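Local coordinates for protein phytoene synthase (Enterococcus hirae, PDB 5IYS) that probably condenses two farnesyl diphosphate molecules head to head into dehydrosqualene, in a magnesium-dependent reaction, at residues Q208-A211 with L212-L216; I234-D237 with C238-A241. One frame throughout, in Å; residues are numbered along the deposited sequence.

In the fold
Contact 1 (208-211 with 212-216) and contact 2 (234-237 with 238-241) each lie at the start of a helix, the first in 207-227 and the second in 236-258. The two helices follow each other in the chain. The contacts do not touch: their centres are 34 Å apart and their nearest atoms about 21 Å. Contact 1 lies toward the magnesium end of the active site. The Trp213 side chain is about 12 Å from a bound magnesium ion and about 9 Å from the side chain of Asp173, which binds magnesium in a structure of this protein although no ion sits on it here. Contact 2 is nearer to bound ligand, with the Ile234 side chain about 6 Å from a farnesyl thiodiphosphate.

Contact 1 (Q208-A211 with L212-L216); sequences QLVA and LWESL
The indole of Trp213 leaves the helix beside the carbonyl of Leu209, whose O lies oblique to the ring. The carboxylate carbon of the next residue, Glu214, lies in the indole plane, at the ring edge. From outside the segments, Tyr261 adds an edge-to-face ring contact, and Leu171 O takes a hydrogen bond from NE1, so the buried N-H is satisfied and the ring is tied to helix 155-172. The CB of Trp213 is the part that presses on the preceding turn, 3.2 Å from Leu209 O. Its CG is anti to the backbone N (chi1 -163°), which carries the ring away from that turn.

This is the beginning of helix 207-227 in an all-helical fold of the squalene/phytoene synthase family. Four successive i to i+4 bonds join the segments. Trp213 N reaches Leu209 O at 2.8 Å, and Ser215 N reaches Ala211 O at 2.9 Å. Leu212 N to Gln208 O is longer, at 3.2 Å. Glu214 N meets Val210 O at 2.8 Å.

Glu214 also lays its side chain over the turn below. Its CG is 3.5 Å from Val210 O and 4.3 Å from Val210 CG1. The chain then bends at chi2 (-72°), and the carboxylate turns away from residues 208-211. OE2 forms a salt bridge with Arg257 NE and a hydrogen bond with Tyr261 OH. Two partners thus hold this oxygen, which probably limits rotation of the carboxylate.

Leu212 brings its CB to 3.7 Å from Leu209 O. Its side chain packs on Met190 and Phe193 of helix 187-193, Phe193 also touches Ala211 and Ser215, and Ser215 OG is hydrogen-bonded to Arg125.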
loop_
_atom_site.group_PDB
_atom_site.type_symbol
_atom_site.label_atom_id
_atom_site.label_comp_id
_atom_site.label_asym_id
_atom_site.label_seq_id
_atom_site.Cartn_x
_atom_site.Cartn_y
_atom_site.Cartn_z
ATOM N N GLN A 208 11.672 25.518 3.903
ATOM C CA GLN A 208 12.243 24.463 4.719
ATOM C C GLN A 208 11.486 23.142 4.524
ATOM O O GLN A 208 12.113 22.088 4.464
ATOM C CB GLN A 208 12.241 24.834 6.203
ATOM C CG GLN A 208 13.176 25.983 6.582
ATOM C CD GLN A 208 12.633 27.335 6.167
ATOM O OE1 GLN A 208 11.439 27.489 5.885
ATOM N NE2 GLN A 208 13.517 28.323 6.095
ATOM N N LEU A 209 10.154 23.206 4.505
ATOM C CA LEU A 209 9.338 21.989 4.335
ATOM C C LEU A 209 9.449 21.404 2.927
ATOM O O LEU A 209 9.354 20.178 2.733
ATOM C CB LEU A 209 7.884 22.227 4.758
ATOM C CG LEU A 209 6.888 21.062 4.690
ATOM C CD1 LEU A 209 7.270 19.890 5.624
ATOM C CD2 LEU A 209 5.496 21.573 5.023
ATOM N N VAL A 210 9.721 22.252 1.940
ATOM C CA VAL A 210 9.956 21.748 0.591
ATOM C C VAL A 210 11.245 20.931 0.546
ATOM O O VAL A 210 11.276 19.825 0.006
ATOM C CB VAL A 210 9.948 22.864 -0.474
ATOM C CG1 VAL A 210 10.337 22.286 -1.842
ATOM C CG2 VAL A 210 8.549 23.499 -0.559
ATOM N N ALA A 211 12.272 21.427 1.233
ATOM C CA ALA A 211 13.538 20.715 1.356
ATOM C C ALA A 211 13.322 19.317 1.920
ATOM O O ALA A 211 13.842 18.340 1.374
ATOM C CB ALA A 211 14.483 21.504 2.236
ATOM N N LEU A 212 12.620 19.247 3.050
ATOM C CA LEU A 212 12.340 17.994 3.727
ATOM C C LEU A 212 11.506 17.061 2.845
ATOM O O LEU A 212 11.896 15.917 2.626
ATOM C CB LEU A 212 11.601 18.261 5.041
ATOM C CG LEU A 212 11.334 17.085 5.988
ATOM C CD1 LEU A 212 10.876 17.585 7.373
ATOM C CD2 LEU A 212 10.320 16.109 5.403
ATOM N N TRP A 213 10.398 17.581 2.322
ATOM C CA TRP A 213 9.555 16.884 1.363
ATOM C C TRP A 213 10.397 16.243 0.259
ATOM O O TRP A 213 10.331 15.028 0.019
ATOM C CB TRP A 213 8.512 17.838 0.778
ATOM C CG TRP A 213 7.361 17.140 0.092
ATOM C CD1 TRP A 213 6.116 16.900 0.620
ATOM C CD2 TRP A 213 7.335 16.624 -1.246
ATOM N NE1 TRP A 213 5.342 16.216 -0.287
ATOM C CE2 TRP A 213 6.049 16.073 -1.454
ATOM C CE3 TRP A 213 8.262 16.592 -2.295
ATOM C CZ2 TRP A 213 5.659 15.508 -2.677
ATOM C CZ3 TRP A 213 7.903 15.977 -3.485
ATOM C CH2 TRP A 213 6.608 15.438 -3.669
ATOM N N GLU A 214 11.216 17.052 -0.388
ATOM C CA GLU A 214 12.043 16.563 -1.478
ATOM C C GLU A 214 13.084 15.548 -1.043
ATOM O O GLU A 214 13.357 14.604 -1.782
ATOM C CB GLU A 214 12.663 17.703 -2.278
ATOM C CG GLU A 214 11.650 18.426 -3.159
ATOM C CD GLU A 214 11.192 17.611 -4.367
ATOM O OE1 GLU A 214 11.659 16.472 -4.587
ATOM O OE2 GLU A 214 10.305 18.083 -5.091
ATOM N N SER A 215 13.609 15.696 0.174
ATOM C CA SER A 215 14.519 14.695 0.689
ATOM C C SER A 215 13.821 13.333 0.768
ATOM O O SER A 215 14.425 12.292 0.493
ATOM C CB SER A 215 14.993 15.057 2.091
ATOM O OG SER A 215 16.008 14.164 2.500
ATOM N N LEU A 216 12.642 13.331 1.376
ATOM C CA LEU A 216 11.891 12.079 1.533
ATOM C C LEU A 216 11.390 11.566 0.178
ATOM O O LEU A 216 11.368 10.359 -0.056
ATOM C CB LEU A 216 10.717 12.301 2.496
ATOM C CG LEU A 216 10.074 11.074 3.143
ATOM C CD1 LEU A 216 11.149 10.329 3.942
ATOM C CD2 LEU A 216 8.907 11.458 4.050
#

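Contact 2 (I234-D237 with C238-A241); sequences ITED and CRQA
The N-terminal turn of helix 236-258 is the site of this contact, where Arg239 folds back on the chain entering the helix. Arg239 NE is hydrogen-bonded to Ile234 O at 3.1 Å, and NH2 adds a weak bond to the same oxygen. NE sits above the carbonyl plane, 35° out of it. Glu236 CA lies over one face of the guanidinium, toward its rim. The Arg239 chain is extended from CG to NE, and its CG lies 3.8 Å from Ile234 CG2. The two side chains run past each other in opposite directions. The same methyl, Ile234 CG2, meets Cys238 CB at 3.9 Å.

The backbone opens with i to i+3 bonds: Cys238 N to Thr235 O at 2.9 Å and Arg239 N to Glu236 O at 3.1 Å. Two waters take the place of direct i to i+4 bonds. One joins Glu236 O to Gln240 N, and the other joins Asp237 O to Ala241 N.

Among the neighbouring elements, Arg239 and Gln240 pack on Leu286 of helix 272-287, Cys238 and Ala241 meet Leu37 in a loop, and Ile234 rests on Ile154.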
loop_
_atom_site.group_PDB
_atom_site.type_symbol
_atom_site.label_atom_id
_atom_site.label_comp_id
_atom_site.label_asym_id
_atom_site.label_seq_id
_atom_site.Cartn_x
_atom_site.Cartn_y
_atom_site.Cartn_z
ATOM N N ILE A 234 9.378 -11.724 -11.618
ATOM C CA ILE A 234 7.919 -11.647 -11.635
ATOM C C ILE A 234 7.357 -12.437 -12.806
ATOM O O ILE A 234 7.856 -12.344 -13.935
ATOM C CB ILE A 234 7.470 -10.208 -11.699
ATOM C CG1 ILE A 234 8.006 -9.448 -10.483
ATOM C CG2 ILE A 234 5.917 -10.112 -11.795
ATOM C CD1 ILE A 234 7.241 -9.748 -9.209
ATOM N N THR A 235 6.330 -13.235 -12.532
ATOM C CA THR A 235 5.679 -13.961 -13.633
ATOM C C THR A 235 5.249 -13.022 -14.773
ATOM O O THR A 235 4.789 -11.908 -14.535
ATOM C CB THR A 235 4.472 -14.751 -13.119
ATOM O OG1 THR A 235 4.909 -15.614 -12.073
ATOM C CG2 THR A 235 3.881 -15.610 -14.236
ATOM N N GLU A 236 5.551 -13.403 -16.006
ATOM C CA GLU A 236 5.419 -12.479 -17.138
ATOM C C GLU A 236 4.030 -11.831 -17.204
ATOM O O GLU A 236 3.911 -10.593 -17.220
ATOM C CB GLU A 236 5.690 -13.175 -18.466
ATOM C CG GLU A 236 5.505 -12.223 -19.639
ATOM C CD GLU A 236 5.783 -12.896 -20.968
ATOM O OE1 GLU A 236 6.634 -13.816 -20.978
ATOM O OE2 GLU A 236 5.098 -12.568 -21.967
ATOM N N ASP A 237 2.997 -12.654 -17.100
ATOM C CA ASP A 237 1.604 -12.140 -17.108
ATOM C C ASP A 237 1.171 -11.273 -15.918
ATOM O O ASP A 237 0.062 -10.705 -15.916
ATOM C CB ASP A 237 0.592 -13.266 -17.380
ATOM C CG ASP A 237 0.449 -14.276 -16.236
ATOM O OD1 ASP A 237 0.898 -14.076 -15.082
ATOM O OD2 ASP A 237 -0.254 -15.281 -16.473
ATOM N N CYS A 238 2.068 -11.115 -14.938
ATOM C CA CYS A 238 1.819 -10.257 -13.767
ATOM C C CYS A 238 2.582 -8.943 -13.814
ATOM O O CYS A 238 2.403 -8.076 -12.963
ATOM C CB CYS A 238 2.157 -10.983 -12.462
ATOM S SG CYS A 238 1.123 -12.445 -12.167
ATOM N N ARG A 239 3.525 -8.811 -14.745
ATOM C CA ARG A 239 4.353 -7.622 -14.761
ATOM C C ARG A 239 3.637 -6.312 -15.064
ATOM O O ARG A 239 3.961 -5.292 -14.481
ATOM C CB ARG A 239 5.485 -7.810 -15.774
ATOM C CG ARG A 239 6.459 -8.868 -15.304
ATOM C CD ARG A 239 7.625 -8.956 -16.318
ATOM N NE ARG A 239 8.346 -10.185 -16.051
ATOM C CZ ARG A 239 9.051 -10.858 -16.947
ATOM N NH1 ARG A 239 9.113 -10.432 -18.199
ATOM N NH2 ARG A 239 9.732 -11.927 -16.555
ATOM N N GLN A 240 2.806 -6.298 -16.098
ATOM C CA GLN A 240 2.105 -5.074 -16.504
ATOM C C GLN A 240 1.270 -4.540 -15.337
ATOM O O GLN A 240 1.312 -3.342 -15.022
ATOM C CB GLN A 240 1.202 -5.421 -17.697
ATOM C CG GLN A 240 0.305 -4.305 -18.225
ATOM C CD GLN A 240 1.056 -3.075 -18.687
ATOM O OE1 GLN A 240 2.137 -3.168 -19.294
ATOM N NE2 GLN A 240 0.422 -1.922 -18.525
ATOM N N ALA A 241 0.592 -5.433 -14.630
ATOM C CA ALA A 241 -0.260 -4.997 -13.488
ATOM C C ALA A 241 0.584 -4.446 -12.338
ATOM O O ALA A 241 0.291 -3.375 -11.791
ATOM C CB ALA A 241 -1.141 -6.173 -13.014
HETATM O O HOH W 1 2.506 -8.646 -17.980
HETATM O O HOH W 2 -0.295 -8.215 -15.690
#